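Local coordinates for Poly(A) RNA polymerase protein 2 (Saccharomyces cerevisiae, PDB 3NYB) that probably acts as the catalytic subunit of the TRAMP RNA surveillance complex, adding adenosines to the 3' ends of RNAs, at residues Asp61-Gly66 with Val82-Leu87; Asn94-Leu99 with Val136-Thr141. The protein carries 1 engineered substitution. All blocks are in the same frame, centred on the assembly; numbering follows the deposited sequence.

Contact 1 (Asp61-Gly66 with Val82-Leu87); sequences DLHVFG and VVTSEL
The edge of the nucleotidyltransferase palm sheet is formed here, where strand 62-65 runs antiparallel to the end of strand 79-83. H63 and V82 make the hydrogen-bonded pair: H63 N donates to V82 O at 3.1 Å and V82 N returns a bond to H63 O at 3.0 Å, both fairly straight (160°) and in the plane of the accepting carbonyl. One step along, L62 and V83 form the non-hydrogen-bonded pair. With CG anti to the backbone N (chi1 -179°), L62 sends CD1 obliquely across to V83 CG2, 3.7 Å away; L62 CD1 also lies 3.4 Å from V82 O.

Past the last pair the strand on V82's side gives way to a loop, and a side chain takes over half of the pairing. T84 OG1 accepts from D61 N at 2.8 Å through a bent bond, while the backbone T84 N still reaches D61 O at 3.2 Å from well above the carbonyl plane. D61 is thus held through its backbone, and its carboxylate curls back so that OD1 accepts from L62 N at 3.0 Å on its anti lone pair. R50 forms a salt bridge with the same OD1, which should favour the ionised state. On the H63 face, T84 CG2 lies at the edge of the imidazole, 4.0 Å from H63 CD2. At the other end F65 crosses V82 at about a right angle, with V82 N in plane at the ring edge.

F65 and G66 match the start of this family's Gly-Ser motif, and the Asp-x-Asp element runs into the start of strand 79-83, as in related polymerases. L62 and V83 pack against helix 36-54, and the other flank of strand 79-83 pairs with strand 132-137.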
ATOM      1  N   ASP A  61     -30.731   2.884  -1.153  1.00 47.71           N
ATOM      2  CA  ASP A  61     -29.946   2.392  -2.270  1.00 40.72           C
ATOM      3  C   ASP A  61     -28.666   1.837  -1.663  1.00 48.26           C
ATOM      4  O   ASP A  61     -28.495   1.839  -0.439  1.00 50.97           O
ATOM      5  CB  ASP A  61     -29.634   3.527  -3.257  1.00 43.50           C
ATOM      6  CG  ASP A  61     -29.708   3.086  -4.723  1.00 56.39           C
ATOM      7  OD1 ASP A  61     -29.240   1.974  -5.068  1.00 45.58           O
ATOM      8  OD2 ASP A  61     -30.227   3.878  -5.543  1.00 75.46           O
ATOM      9  N   LEU A  62     -27.760   1.372  -2.514  1.00 49.41           N
ATOM     10  CA  LEU A  62     -26.553   0.705  -2.052  1.00 48.49           C
ATOM     11  C   LEU A  62     -25.428   0.978  -3.038  1.00 45.56           C
ATOM     12  O   LEU A  62     -25.578   0.746  -4.239  1.00 40.14           O
ATOM     13  CB  LEU A  62     -26.815  -0.800  -1.948  1.00 54.88           C
ATOM     14  CG  LEU A  62     -25.708  -1.738  -1.468  1.00 56.30           C
ATOM     15  CD1 LEU A  62     -25.303  -1.413  -0.047  1.00 63.56           C
ATOM     16  CD2 LEU A  62     -26.183  -3.179  -1.558  1.00 50.55           C
ATOM     17  N   HIS A  63     -24.301   1.474  -2.540  1.00 37.08           N
ATOM     18  CA  HIS A  63     -23.192   1.813  -3.425  1.00 39.19           C
ATOM     19  C   HIS A  63     -21.856   1.242  -2.978  1.00 41.85           C
ATOM     20  O   HIS A  63     -21.537   1.219  -1.792  1.00 33.50           O
ATOM     21  CB  HIS A  63     -23.093   3.331  -3.602  1.00 50.25           C
ATOM     22  CG  HIS A  63     -24.330   3.946  -4.175  1.00 56.01           C
ATOM     23  ND1 HIS A  63     -24.773   3.667  -5.452  1.00 60.26           N
ATOM     24  CD2 HIS A  63     -25.226   4.809  -3.646  1.00 48.99           C
ATOM     25  CE1 HIS A  63     -25.889   4.335  -5.682  1.00 59.15           C
ATOM     26  NE2 HIS A  63     -26.185   5.036  -4.603  1.00 57.18           N
ATOM     27  N   VAL A  64     -21.076   0.778  -3.944  1.00 41.34           N
ATOM     28  CA  VAL A  64     -19.743   0.275  -3.665  1.00 30.77           C
ATOM     29  C   VAL A  64     -18.798   1.454  -3.526  1.00 34.07           C
ATOM     30  O   VAL A  64     -18.724   2.284  -4.429  1.00 46.26           O
ATOM     31  CB  VAL A  64     -19.227  -0.585  -4.836  1.00 26.24           C
ATOM     32  CG1 VAL A  64     -17.765  -1.023  -4.589  1.00 28.65           C
ATOM     33  CG2 VAL A  64     -20.139  -1.778  -5.081  1.00 16.60           C
ATOM     34  N   PHE A  65     -18.064   1.525  -2.414  1.00 36.56           N
ATOM     35  CA  PHE A  65     -17.017   2.537  -2.237  1.00 34.03           C
ATOM     36  C   PHE A  65     -15.695   1.884  -1.816  1.00 33.49           C
ATOM     37  O   PHE A  65     -15.686   0.785  -1.276  1.00 33.92           O
ATOM     38  CB  PHE A  65     -17.441   3.551  -1.169  1.00 40.89           C
ATOM     39  CG  PHE A  65     -17.509   2.971   0.230  1.00 45.12           C
ATOM     40  CD1 PHE A  65     -16.415   3.033   1.084  1.00 39.16           C
ATOM     41  CD2 PHE A  65     -18.660   2.343   0.679  1.00 46.35           C
ATOM     42  CE1 PHE A  65     -16.475   2.492   2.367  1.00 36.03           C
ATOM     43  CE2 PHE A  65     -18.734   1.808   1.955  1.00 37.97           C
ATOM     44  CZ  PHE A  65     -17.643   1.882   2.802  1.00 34.42           C
ATOM     45  N   GLY A  66     -14.577   2.561  -2.045  1.00 40.43           N
ATOM     46  CA  GLY A  66     -13.309   2.089  -1.517  1.00 36.74           C
ATOM     47  C   GLY A  66     -12.486   1.286  -2.504  1.00 42.00           C
ATOM     48  O   GLY A  66     -12.512   1.544  -3.709  1.00 46.79           O
ATOM     49  N   VAL A  82     -22.140   1.210   1.143  1.00 47.00           N
ATOM     50  CA  VAL A  82     -22.909   2.134   1.976  1.00 43.41           C
ATOM     51  C   VAL A  82     -24.387   2.005   1.645  1.00 43.84           C
ATOM     52  O   VAL A  82     -24.755   1.927   0.471  1.00 49.64           O
ATOM     53  CB  VAL A  82     -22.577   3.599   1.662  1.00 47.05           C
ATOM     54  CG1 VAL A  82     -22.352   4.377   2.944  1.00 52.91           C
ATOM     55  CG2 VAL A  82     -21.384   3.703   0.739  1.00 47.98           C
ATOM     56  N   VAL A  83     -25.235   2.020   2.667  1.00 51.11           N
ATOM     57  CA  VAL A  83     -26.682   2.076   2.461  1.00 51.15           C
ATOM     58  C   VAL A  83     -27.181   3.485   2.739  1.00 51.13           C
ATOM     59  O   VAL A  83     -26.769   4.092   3.731  1.00 47.26           O
ATOM     60  CB  VAL A  83     -27.408   1.105   3.376  1.00 40.04           C
ATOM     61  CG1 VAL A  83     -28.905   1.249   3.210  1.00 40.61           C
ATOM     62  CG2 VAL A  83     -26.985  -0.294   3.054  1.00 33.56           C
ATOM     63  N   THR A  84     -28.102   3.973   1.899  1.00 59.34           N
ATOM     64  CA  THR A  84     -28.373   5.413   1.764  1.00 57.52           C
ATOM     65  C   THR A  84     -29.659   6.046   2.316  1.00 74.52           C
ATOM     66  O   THR A  84     -29.768   7.274   2.310  1.00 93.21           O
ATOM     67  CB  THR A  84     -28.263   5.870   0.283  1.00 59.98           C
ATOM     68  OG1 THR A  84     -28.907   4.914  -0.571  1.00 61.59           O
ATOM     69  CG2 THR A  84     -26.805   6.039  -0.137  1.00 54.06           C
ATOM     70  N   SER A  85     -30.644   5.282   2.769  1.00 75.59           N
ATOM     71  CA  SER A  85     -31.777   5.969   3.406  1.00 85.03           C
ATOM     72  C   SER A  85     -31.289   6.631   4.693  1.00 87.55           C
ATOM     73  O   SER A  85     -30.283   6.206   5.256  1.00 99.87           O
ATOM     74  CB  SER A  85     -32.936   5.014   3.697  1.00 86.08           C
ATOM     75  OG  SER A  85     -33.883   5.034   2.648  1.00 85.11           O
ATOM     76  N   GLU A  86     -31.975   7.671   5.155  1.00 80.54           N
ATOM     77  CA  GLU A  86     -31.590   8.293   6.420  1.00 90.31           C
ATOM     78  C   GLU A  86     -31.745   7.299   7.572  1.00 92.53           C
ATOM     79  O   GLU A  86     -32.720   7.337   8.320  1.00100.46           O
ATOM     80  CB  GLU A  86     -32.364   9.596   6.686  1.00102.44           C
ATOM     81  CG  GLU A  86     -33.828   9.593   6.257  1.00108.31           C
ATOM     82  CD  GLU A  86     -34.476  10.971   6.373  1.00102.96           C
ATOM     83  OE1 GLU A  86     -34.448  11.562   7.474  1.00 99.17           O
ATOM     84  OE2 GLU A  86     -35.020  11.460   5.360  1.00 97.85           O
ATOM     85  N   LEU A  87     -30.764   6.409   7.701  1.00 88.92           N
ATOM     86  CA  LEU A  87     -30.827   5.294   8.641  1.00 75.91           C
ATOM     87  C   LEU A  87     -29.611   5.278   9.553  1.00 66.61           C
ATOM     88  O   LEU A  87     -29.514   4.445  10.456  1.00 72.02           O
ATOM     89  CB  LEU A  87     -30.897   3.962   7.880  1.00 65.97           C
ATOM     90  CG  LEU A  87     -32.147   3.682   7.038  1.00 59.81           C
ATOM     91  CD1 LEU A  87     -31.846   2.682   5.918  1.00 54.19           C
ATOM     92  CD2 LEU A  87     -33.331   3.213   7.901  1.00 40.59           C
TER

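Contact 2 (Asn94-Leu99 with Val136-Thr141); sequences NNLYSL and VSFERT
L96 sets CG anti to its carbonyl carbon (chi1 -71°), and F138 makes the same choice (chi1 -59°), so the two side chains slide past each other in opposite directions, one coming from the helix and the other from the end of a strand. L96 CG comes within 3.5 Å of F138 CE2, approaching the ring obliquely, and L96 CD2 continues past it to lie 3.8 Å from V136 O. N95, one residue earlier on the helix, brings CB to 3.7 Å from F138 CZ, so two successive helical residues hold the tip of the phenylalanine. The amide of N95 turns to another task: its ND2 donates to L87 O in the loop leading to this helix. One turn on, L99 has CG anti to the backbone N (chi1 180°), which carries CD2 to 4.0 Å from V136 CG1, the two side chains crossing at about a right angle.

No hydrogen bond joins helix and strand; the contact is apolar packing. At the end of the strand, S137 OG bonds to E139 O at 2.8 Å, closing a short link across F138.

This is helix-on-sheet packing in the nucleotidyltransferase palm: helix 92-105 lies against the sheet. L96 also meets P121 and I123 of strand 121-127, while V136 and F138 both touch V83 of strand 79-83, the neighbour of strand 132-137 on its other flank.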
ATOM      1  N   ASN A  94     -29.130  -0.503  15.541  1.00 53.23           N
ATOM      2  CA  ASN A  94     -30.462  -1.108  15.509  1.00 56.84           C
ATOM      3  C   ASN A  94     -30.857  -1.560  14.097  1.00 51.60           C
ATOM      4  O   ASN A  94     -31.434  -2.629  13.923  1.00 53.51           O
ATOM      5  CB  ASN A  94     -31.460  -0.069  15.976  1.00 73.02           C
ATOM      6  CG  ASN A  94     -31.260   0.325  17.446  1.00 63.28           C
ATOM      7  OD1 ASN A  94     -30.681  -0.411  18.288  1.00 53.39           O
ATOM      8  ND2 ASN A  94     -31.775   1.488  17.767  1.00 63.31           N
ATOM      9  N   ASN A  95     -30.495  -0.760  13.087  1.00 40.73           N
ATOM     10  CA  ASN A  95     -30.828  -1.040  11.671  1.00 32.59           C
ATOM     11  C   ASN A  95     -29.929  -2.126  11.088  1.00 37.30           C
ATOM     12  O   ASN A  95     -30.353  -2.900  10.236  1.00 43.42           O
ATOM     13  CB  ASN A  95     -30.758   0.243  10.815  1.00 28.57           C
ATOM     14  CG  ASN A  95     -31.965   1.172  11.062  1.00 47.25           C
ATOM     15  OD1 ASN A  95     -33.020   0.727  11.548  1.00 49.47           O
ATOM     16  ND2 ASN A  95     -31.826   2.443  10.709  1.00 53.84           N
ATOM     17  N   LEU A  96     -28.674  -2.169  11.532  1.00 30.31           N
ATOM     18  CA  LEU A  96     -27.796  -3.252  11.116  1.00 41.28           C
ATOM     19  C   LEU A  96     -28.304  -4.599  11.663  1.00 48.02           C
ATOM     20  O   LEU A  96     -28.303  -5.600  10.942  1.00 38.76           O
ATOM     21  CB  LEU A  96     -26.336  -2.999  11.511  1.00 42.77           C
ATOM     22  CG  LEU A  96     -25.536  -1.904  10.784  1.00 46.64           C
ATOM     23  CD1 LEU A  96     -24.320  -1.448  11.593  1.00 40.67           C
ATOM     24  CD2 LEU A  96     -25.093  -2.335   9.394  1.00 33.07           C
ATOM     25  N   TYR A  97     -28.740  -4.631  12.924  1.00 44.98           N
ATOM     26  CA  TYR A  97     -29.275  -5.866  13.496  1.00 46.69           C
ATOM     27  C   TYR A  97     -30.424  -6.391  12.637  1.00 45.12           C
ATOM     28  O   TYR A  97     -30.548  -7.600  12.415  1.00 40.41           O
ATOM     29  CB  TYR A  97     -29.736  -5.666  14.944  1.00 39.34           C
ATOM     30  CG  TYR A  97     -28.695  -5.049  15.848  1.00 43.81           C
ATOM     31  CD1 TYR A  97     -29.042  -4.063  16.773  1.00 42.01           C
ATOM     32  CD2 TYR A  97     -27.361  -5.434  15.769  1.00 30.83           C
ATOM     33  CE1 TYR A  97     -28.095  -3.490  17.600  1.00 42.20           C
ATOM     34  CE2 TYR A  97     -26.405  -4.867  16.593  1.00 35.06           C
ATOM     35  CZ  TYR A  97     -26.777  -3.896  17.508  1.00 46.60           C
ATOM     36  OH  TYR A  97     -25.824  -3.329  18.325  1.00 46.02           O
ATOM     37  N   SER A  98     -31.250  -5.472  12.144  1.00 35.09           N
ATOM     38  CA  SER A  98     -32.415  -5.831  11.339  1.00 45.97           C
ATOM     39  C   SER A  98     -32.014  -6.349   9.965  1.00 51.31           C
ATOM     40  O   SER A  98     -32.578  -7.324   9.472  1.00 59.11           O
ATOM     41  CB  SER A  98     -33.345  -4.629  11.182  1.00 40.69           C
ATOM     42  OG  SER A  98     -33.680  -4.091  12.445  1.00 56.50           O
ATOM     43  N   LEU A  99     -31.050  -5.675   9.347  1.00 38.28           N
ATOM     44  CA  LEU A  99     -30.499  -6.100   8.068  1.00 45.18           C
ATOM     45  C   LEU A  99     -29.868  -7.486   8.213  1.00 47.12           C
ATOM     46  O   LEU A  99     -30.067  -8.362   7.365  1.00 42.38           O
ATOM     47  CB  LEU A  99     -29.438  -5.099   7.607  1.00 45.16           C
ATOM     48  CG  LEU A  99     -28.727  -5.372   6.284  1.00 36.45           C
ATOM     49  CD1 LEU A  99     -29.719  -5.805   5.189  1.00 30.79           C
ATOM     50  CD2 LEU A  99     -27.936  -4.142   5.846  1.00 33.88           C
ATOM     51  N   VAL A 136     -21.109  -4.019   4.922  1.00 27.84           N
ATOM     52  CA  VAL A 136     -22.102  -2.962   4.776  1.00 33.30           C
ATOM     53  C   VAL A 136     -22.120  -2.000   5.949  1.00 41.01           C
ATOM     54  O   VAL A 136     -22.028  -2.419   7.097  1.00 39.90           O
ATOM     55  CB  VAL A 136     -23.528  -3.532   4.633  1.00 29.23           C
ATOM     56  CG1 VAL A 136     -24.533  -2.412   4.733  1.00 12.57           C
ATOM     57  CG2 VAL A 136     -23.675  -4.271   3.315  1.00 22.08           C
ATOM     58  N   SER A 137     -22.267  -0.712   5.645  1.00 44.13           N
ATOM     59  CA  SER A 137     -22.376   0.326   6.653  1.00 36.88           C
ATOM     60  C   SER A 137     -23.268   1.440   6.103  1.00 42.92           C
ATOM     61  O   SER A 137     -23.497   1.500   4.896  1.00 38.93           O
ATOM     62  CB  SER A 137     -20.992   0.883   6.944  1.00 37.76           C
ATOM     63  OG  SER A 137     -20.513   1.590   5.815  1.00 30.65           O
ATOM     64  N   PHE A 138     -23.758   2.326   6.974  1.00 43.19           N
ATOM     65  CA  PHE A 138     -24.607   3.443   6.543  1.00 33.38           C
ATOM     66  C   PHE A 138     -23.809   4.725   6.376  1.00 35.33           C
ATOM     67  O   PHE A 138     -24.365   5.815   6.371  1.00 44.02           O
ATOM     68  CB  PHE A 138     -25.764   3.680   7.521  1.00 47.63           C
ATOM     69  CG  PHE A 138     -26.661   2.486   7.703  1.00 56.61           C
ATOM     70  CD1 PHE A 138     -27.670   2.214   6.792  1.00 58.49           C
ATOM     71  CD2 PHE A 138     -26.499   1.640   8.786  1.00 53.99           C
ATOM     72  CE1 PHE A 138     -28.486   1.114   6.954  1.00 53.57           C
ATOM     73  CE2 PHE A 138     -27.315   0.537   8.949  1.00 48.03           C
ATOM     74  CZ  PHE A 138     -28.304   0.272   8.033  1.00 44.95           C
ATOM     75  N   GLU A 139     -22.503   4.580   6.212  1.00 57.41           N
ATOM     76  CA  GLU A 139     -21.603   5.724   6.129  1.00 55.38           C
ATOM     77  C   GLU A 139     -20.271   5.267   5.534  1.00 47.30           C
ATOM     78  O   GLU A 139     -19.703   4.275   5.983  1.00 39.76           O
ATOM     79  CB  GLU A 139     -21.394   6.296   7.532  1.00 46.34           C
ATOM     80  CG  GLU A 139     -20.607   7.591   7.602  1.00 71.89           C
ATOM     81  CD  GLU A 139     -20.776   8.292   8.945  1.00 88.92           C
ATOM     82  OE1 GLU A 139     -21.822   8.945   9.152  1.00103.63           O
ATOM     83  OE2 GLU A 139     -19.866   8.188   9.795  1.00 83.75           O
ATOM     84  N   ARG A 140     -19.776   5.967   4.518  1.00 49.04           N
ATOM     85  CA  ARG A 140     -18.464   5.627   3.973  1.00 47.50           C
ATOM     86  C   ARG A 140     -17.455   5.635   5.102  1.00 52.90           C
ATOM     87  O   ARG A 140     -17.563   6.437   6.023  1.00 60.70           O
ATOM     88  CB  ARG A 140     -18.052   6.591   2.865  1.00 45.97           C
ATOM     89  CG  ARG A 140     -18.923   6.445   1.645  1.00 56.66           C
ATOM     90  CD  ARG A 140     -18.405   7.177   0.415  1.00 63.04           C
ATOM     91  NE  ARG A 140     -19.270   6.853  -0.715  1.00 56.84           N
ATOM     92  CZ  ARG A 140     -20.515   7.303  -0.844  1.00 61.09           C
ATOM     93  NH1 ARG A 140     -21.038   8.118   0.076  1.00 73.52           N
ATOM     94  NH2 ARG A 140     -21.245   6.946  -1.888  1.00 49.06           N
ATOM     95  N   THR A 141     -16.482   4.736   5.044  1.00 48.54           N
ATOM     96  CA  THR A 141     -15.534   4.600   6.140  1.00 50.34           C
ATOM     97  C   THR A 141     -14.212   5.302   5.868  1.00 56.16           C
ATOM     98  O   THR A 141     -13.390   5.451   6.768  1.00 66.35           O
ATOM     99  CB  THR A 141     -15.265   3.113   6.519  1.00 49.21           C
ATOM    100  OG1 THR A 141     -14.739   2.403   5.390  1.00 47.34           O
ATOM    101  CG2 THR A 141     -16.542   2.432   7.026  1.00 47.36           C
TER

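How the contacts relate
Both contacts belong to the same palm sheet, contact 1 within it and contact 2 on one of its faces, and their chemistry differs accordingly. Contact 1 joins two strands at the sheet's edge through backbone hydrogen bonds and a threonine hydroxyl, with one face exposed around H63 and T84; contact 2 is a buried helix-on-sheet interface made largely of apolar side chains. Their centres lie about 9 Å apart, and strands 79-83 and 132-137 are neighbours: V83 N probably bonds to S137 O. The N95 side chain, reaching the end of segment 82-87, gives a second polar tie. V83 serves both settings, as a strand partner in contact 1 and as part of the apolar surroundings of contact 2.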